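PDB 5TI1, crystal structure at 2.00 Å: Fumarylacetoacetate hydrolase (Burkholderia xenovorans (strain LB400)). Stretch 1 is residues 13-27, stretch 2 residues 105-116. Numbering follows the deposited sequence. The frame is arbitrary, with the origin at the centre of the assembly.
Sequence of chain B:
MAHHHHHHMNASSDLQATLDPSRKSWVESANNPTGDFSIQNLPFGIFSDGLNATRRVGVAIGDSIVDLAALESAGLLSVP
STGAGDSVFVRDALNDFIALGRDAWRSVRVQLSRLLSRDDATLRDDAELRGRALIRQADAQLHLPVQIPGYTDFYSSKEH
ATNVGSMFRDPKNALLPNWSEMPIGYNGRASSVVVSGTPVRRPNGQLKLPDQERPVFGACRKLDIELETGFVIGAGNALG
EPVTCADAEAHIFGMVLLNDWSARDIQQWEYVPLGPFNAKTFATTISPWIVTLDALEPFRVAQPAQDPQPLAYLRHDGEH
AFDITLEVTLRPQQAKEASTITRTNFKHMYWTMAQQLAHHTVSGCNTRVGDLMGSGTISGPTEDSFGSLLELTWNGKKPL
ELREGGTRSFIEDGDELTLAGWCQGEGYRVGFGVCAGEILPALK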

# COMPACT_ATOMS: atom_id res chain seq x y z
N SER B 13 13.46 -29.44 20.16
CA SER B 13 14.65 -29.45 21.01
C SER B 13 15.84 -28.83 20.28
O SER B 13 16.66 -28.14 20.89
CB SER B 13 14.97 -30.88 21.44
OG SER B 13 16.24 -30.95 22.05
N ASP B 14 15.93 -29.07 18.97
CA ASP B 14 16.94 -28.40 18.15
C ASP B 14 16.75 -26.89 18.18
O ASP B 14 17.72 -26.13 18.28
CB ASP B 14 16.87 -28.89 16.71
CG ASP B 14 17.39 -30.29 16.54
OD1 ASP B 14 18.25 -30.70 17.34
OD2 ASP B 14 16.95 -30.97 15.59
N LEU B 15 15.50 -26.44 18.06
CA LEU B 15 15.21 -25.01 18.10
C LEU B 15 15.60 -24.41 19.44
O LEU B 15 16.14 -23.30 19.50
CB LEU B 15 13.73 -24.77 17.81
CG LEU B 15 13.27 -23.32 17.82
CD1 LEU B 15 13.94 -22.52 16.71
CD2 LEU B 15 11.77 -23.24 17.72
N GLN B 16 15.36 -25.15 20.53
CA GLN B 16 15.68 -24.63 21.85
C GLN B 16 17.19 -24.44 22.02
O GLN B 16 17.63 -23.46 22.63
CB GLN B 16 15.14 -25.57 22.93
CG GLN B 16 15.36 -25.03 24.33
CD GLN B 16 14.86 -23.60 24.46
OE1 GLN B 16 15.65 -22.66 24.58
NE2 GLN B 16 13.54 -23.43 24.42
N ALA B 17 17.98 -25.37 21.48
CA ALA B 17 19.43 -25.27 21.60
C ALA B 17 19.96 -23.97 21.00
O ALA B 17 20.95 -23.42 21.50
CB ALA B 17 20.10 -26.47 20.94
N THR B 18 19.31 -23.45 19.95
CA THR B 18 19.75 -22.22 19.31
C THR B 18 19.52 -20.99 20.18
O THR B 18 20.07 -19.92 19.89
CB THR B 18 19.03 -22.02 17.97
OG1 THR B 18 17.65 -21.69 18.22
CG2 THR B 18 19.12 -23.27 17.11
N LEU B 19 18.70 -21.11 21.23
CA LEU B 19 18.40 -20.00 22.13
C LEU B 19 19.27 -20.00 23.37
O LEU B 19 19.17 -19.07 24.18
CB LEU B 19 16.92 -20.06 22.53
CG LEU B 19 15.92 -20.07 21.37
CD1 LEU B 19 14.51 -20.22 21.88
CD2 LEU B 19 16.09 -18.78 20.57
N ASP B 20 20.09 -21.02 23.54
CA ASP B 20 20.90 -21.23 24.74
C ASP B 20 21.93 -20.12 24.91
O ASP B 20 22.88 -20.05 24.12
CB ASP B 20 21.57 -22.60 24.65
CG ASP B 20 22.48 -22.90 25.84
OD1 ASP B 20 22.51 -22.11 26.81
OD2 ASP B 20 23.16 -23.94 25.79
N PRO B 21 21.81 -19.26 25.93
CA PRO B 21 22.81 -18.21 26.16
C PRO B 21 24.26 -18.69 26.27
O PRO B 21 25.18 -17.90 26.04
CB PRO B 21 22.35 -17.58 27.48
CG PRO B 21 20.88 -17.78 27.47
CD PRO B 21 20.68 -19.14 26.85
N SER B 22 24.48 -19.95 26.62
CA SER B 22 25.84 -20.43 26.80
C SER B 22 26.55 -20.71 25.48
O SER B 22 27.78 -20.77 25.45
CB SER B 22 25.86 -21.69 27.68
OG SER B 22 25.32 -22.81 27.00
N ARG B 23 25.80 -20.85 24.39
CA ARG B 23 26.42 -21.15 23.10
C ARG B 23 27.23 -19.96 22.61
O ARG B 23 26.88 -18.80 22.84
CB ARG B 23 25.36 -21.54 22.08
CG ARG B 23 25.91 -21.99 20.75
CD ARG B 23 24.79 -22.43 19.83
NE ARG B 23 23.95 -23.44 20.47
CZ ARG B 23 24.14 -24.75 20.36
NH1 ARG B 23 25.15 -25.21 19.63
NH2 ARG B 23 23.32 -25.59 20.97
N LYS B 24 28.34 -20.25 21.93
CA LYS B 24 29.21 -19.24 21.35
C LYS B 24 29.65 -19.71 19.97
O LYS B 24 29.53 -20.89 19.63
CB LYS B 24 30.43 -18.95 22.25
CG LYS B 24 30.08 -18.49 23.65
CD LYS B 24 29.40 -17.13 23.65
CE LYS B 24 28.70 -16.86 24.98
NZ LYS B 24 27.91 -15.59 24.99
N SER B 25 30.20 -18.78 19.20
CA SER B 25 30.60 -19.02 17.83
C SER B 25 32.11 -19.01 17.69
O SER B 25 32.83 -18.38 18.47
CB SER B 25 29.99 -17.97 16.88
OG SER B 25 30.40 -18.20 15.54
N TRP B 26 32.60 -19.70 16.66
CA TRP B 26 33.99 -19.53 16.24
C TRP B 26 34.20 -18.25 15.44
O TRP B 26 35.35 -17.94 15.09
CB TRP B 26 34.47 -20.74 15.44
CG TRP B 26 33.54 -21.16 14.36
CD1 TRP B 26 32.59 -22.14 14.44
CD2 TRP B 26 33.46 -20.63 13.04
NE1 TRP B 26 31.93 -22.25 13.24
CE2 TRP B 26 32.44 -21.33 12.37
CE3 TRP B 26 34.15 -19.63 12.36
CZ2 TRP B 26 32.10 -21.06 11.04
CZ3 TRP B 26 33.81 -19.36 11.05
CH2 TRP B 26 32.79 -20.07 10.40
N VAL B 27 33.14 -17.51 15.11
CA VAL B 27 33.27 -16.13 14.65
C VAL B 27 33.43 -15.29 15.92
O VAL B 27 32.46 -15.05 16.64
CB VAL B 27 32.06 -15.68 13.82
CG1 VAL B 27 32.26 -14.25 13.31
CG2 VAL B 27 31.81 -16.65 12.67
N TRP B 105 12.12 -21.72 8.13
CA TRP B 105 12.92 -20.75 8.87
C TRP B 105 13.67 -21.43 10.01
O TRP B 105 14.83 -21.08 10.29
CB TRP B 105 12.04 -19.64 9.46
CG TRP B 105 10.96 -19.13 8.57
CD1 TRP B 105 10.93 -19.12 7.21
CD2 TRP B 105 9.73 -18.55 9.00
NE1 TRP B 105 9.76 -18.57 6.76
CE2 TRP B 105 9.00 -18.21 7.85
CE3 TRP B 105 9.17 -18.29 10.26
CZ2 TRP B 105 7.73 -17.64 7.91
CZ3 TRP B 105 7.91 -17.72 10.32
CH2 TRP B 105 7.21 -17.40 9.15
N ARG B 106 13.04 -22.40 10.66
CA ARG B 106 13.66 -23.02 11.82
C ARG B 106 14.71 -24.04 11.41
O ARG B 106 15.78 -24.10 12.02
CB ARG B 106 12.58 -23.66 12.70
CG ARG B 106 11.66 -22.64 13.32
CD ARG B 106 10.59 -23.28 14.19
NE ARG B 106 9.84 -22.26 14.92
CZ ARG B 106 8.87 -22.52 15.79
NH1 ARG B 106 8.51 -23.77 16.04
NH2 ARG B 106 8.26 -21.51 16.41
N SER B 107 14.42 -24.84 10.38
CA SER B 107 15.44 -25.72 9.81
C SER B 107 16.72 -24.95 9.48
O SER B 107 17.82 -25.34 9.90
CB SER B 107 14.90 -26.41 8.56
OG SER B 107 15.89 -27.23 7.96
N VAL B 108 16.60 -23.86 8.72
CA VAL B 108 17.78 -23.06 8.38
C VAL B 108 18.46 -22.55 9.64
O VAL B 108 19.69 -22.59 9.77
CB VAL B 108 17.40 -21.91 7.44
CG1 VAL B 108 18.56 -20.94 7.28
CG2 VAL B 108 16.99 -22.45 6.08
N ARG B 109 17.68 -22.06 10.61
CA ARG B 109 18.26 -21.51 11.82
C ARG B 109 19.04 -22.56 12.61
O ARG B 109 20.12 -22.28 13.15
CB ARG B 109 17.17 -20.89 12.69
CG ARG B 109 17.71 -20.46 14.02
CD ARG B 109 16.64 -19.92 14.92
NE ARG B 109 17.22 -19.64 16.22
CZ ARG B 109 17.81 -18.49 16.52
NH1 ARG B 109 17.87 -17.53 15.60
NH2 ARG B 109 18.34 -18.30 17.72
N VAL B 110 18.52 -23.79 12.67
CA VAL B 110 19.20 -24.84 13.40
C VAL B 110 20.48 -25.25 12.68
O VAL B 110 21.53 -25.44 13.31
CB VAL B 110 18.26 -26.04 13.62
CG1 VAL B 110 19.02 -27.20 14.26
CG2 VAL B 110 17.10 -25.64 14.51
N GLN B 111 20.42 -25.41 11.36
CA GLN B 111 21.62 -25.76 10.60
C GLN B 111 22.71 -24.70 10.78
O GLN B 111 23.87 -25.02 11.05
CB GLN B 111 21.27 -25.93 9.12
CG GLN B 111 20.34 -27.10 8.82
CD GLN B 111 19.92 -27.13 7.35
OE1 GLN B 111 20.69 -27.55 6.49
NE2 GLN B 111 18.70 -26.69 7.08
N LEU B 112 22.33 -23.43 10.65
CA LEU B 112 23.29 -22.34 10.77
C LEU B 112 23.89 -22.28 12.17
O LEU B 112 25.11 -22.15 12.33
CB LEU B 112 22.63 -21.01 10.41
CG LEU B 112 22.67 -20.63 8.94
CD1 LEU B 112 21.87 -19.35 8.70
CD2 LEU B 112 24.11 -20.44 8.48
N SER B 113 23.04 -22.38 13.19
CA SER B 113 23.52 -22.35 14.57
C SER B 113 24.55 -23.45 14.81
O SER B 113 25.60 -23.21 15.41
CB SER B 113 22.35 -22.49 15.54
OG SER B 113 22.77 -22.28 16.87
N ARG B 114 24.26 -24.66 14.33
CA ARG B 114 25.22 -25.75 14.42
C ARG B 114 26.54 -25.37 13.75
O ARG B 114 27.61 -25.47 14.36
CB ARG B 114 24.64 -27.02 13.81
N LEU B 115 26.47 -24.90 12.50
CA LEU B 115 27.68 -24.64 11.73
C LEU B 115 28.50 -23.49 12.31
O LEU B 115 29.72 -23.47 12.18
CB LEU B 115 27.33 -24.33 10.28
CG LEU B 115 26.90 -25.51 9.41
CD1 LEU B 115 26.17 -25.02 8.18
CD2 LEU B 115 28.10 -26.35 9.01
N LEU B 116 27.85 -22.52 12.94
CA LEU B 116 28.57 -21.40 13.52
C LEU B 116 29.05 -21.68 14.94
O LEU B 116 29.80 -20.87 15.49
CB LEU B 116 27.70 -20.15 13.52
CG LEU B 116 27.35 -19.59 12.14
CD1 LEU B 116 26.33 -18.48 12.29
CD2 LEU B 116 28.62 -19.08 11.46
O HOH W 1 22.03 -20.15 17.90

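How does Leu116, the residue with the most surface covered, hold the later part of stretch 1? Its carbonyl oxygen takes two hydrogen bonds from stretch 1. Ser25 OG donates to Leu116 O at 2.7 Å, and Trp26 N reaches the same oxygen at 3.3 Å. Ser25 OG also accepts from Val27 N at 2.9 Å, so one hydroxyl links the loop to itself and to Leu116.

What does the Trp26 ring add? Its NE1 donates to Leu115 O at 2.7 Å, with the oxygen at the ring edge, near its plane. Trp26 CZ2 also packs against Leu116 CD2 at 4.0 Å.

Why does Leu15 lie so well covered? Its CA-to-CB bond points sideways, but its end comes nearer: CD2 sits over one face of the Arg106 guanidinium, 3.5 Å from Arg106 NE, while CD1 is 4.2 Å from Arg109 CD.

How does Thr18 join polar and apolar contacts? Its OG1 donates to Leu15 O at 2.6 Å and accepts from Arg109 NE at 2.9 Å. Its CG2 turns to the helix, 3.7 Å from Ser113 CB. A water bridges Thr18 O and Ser113 OG.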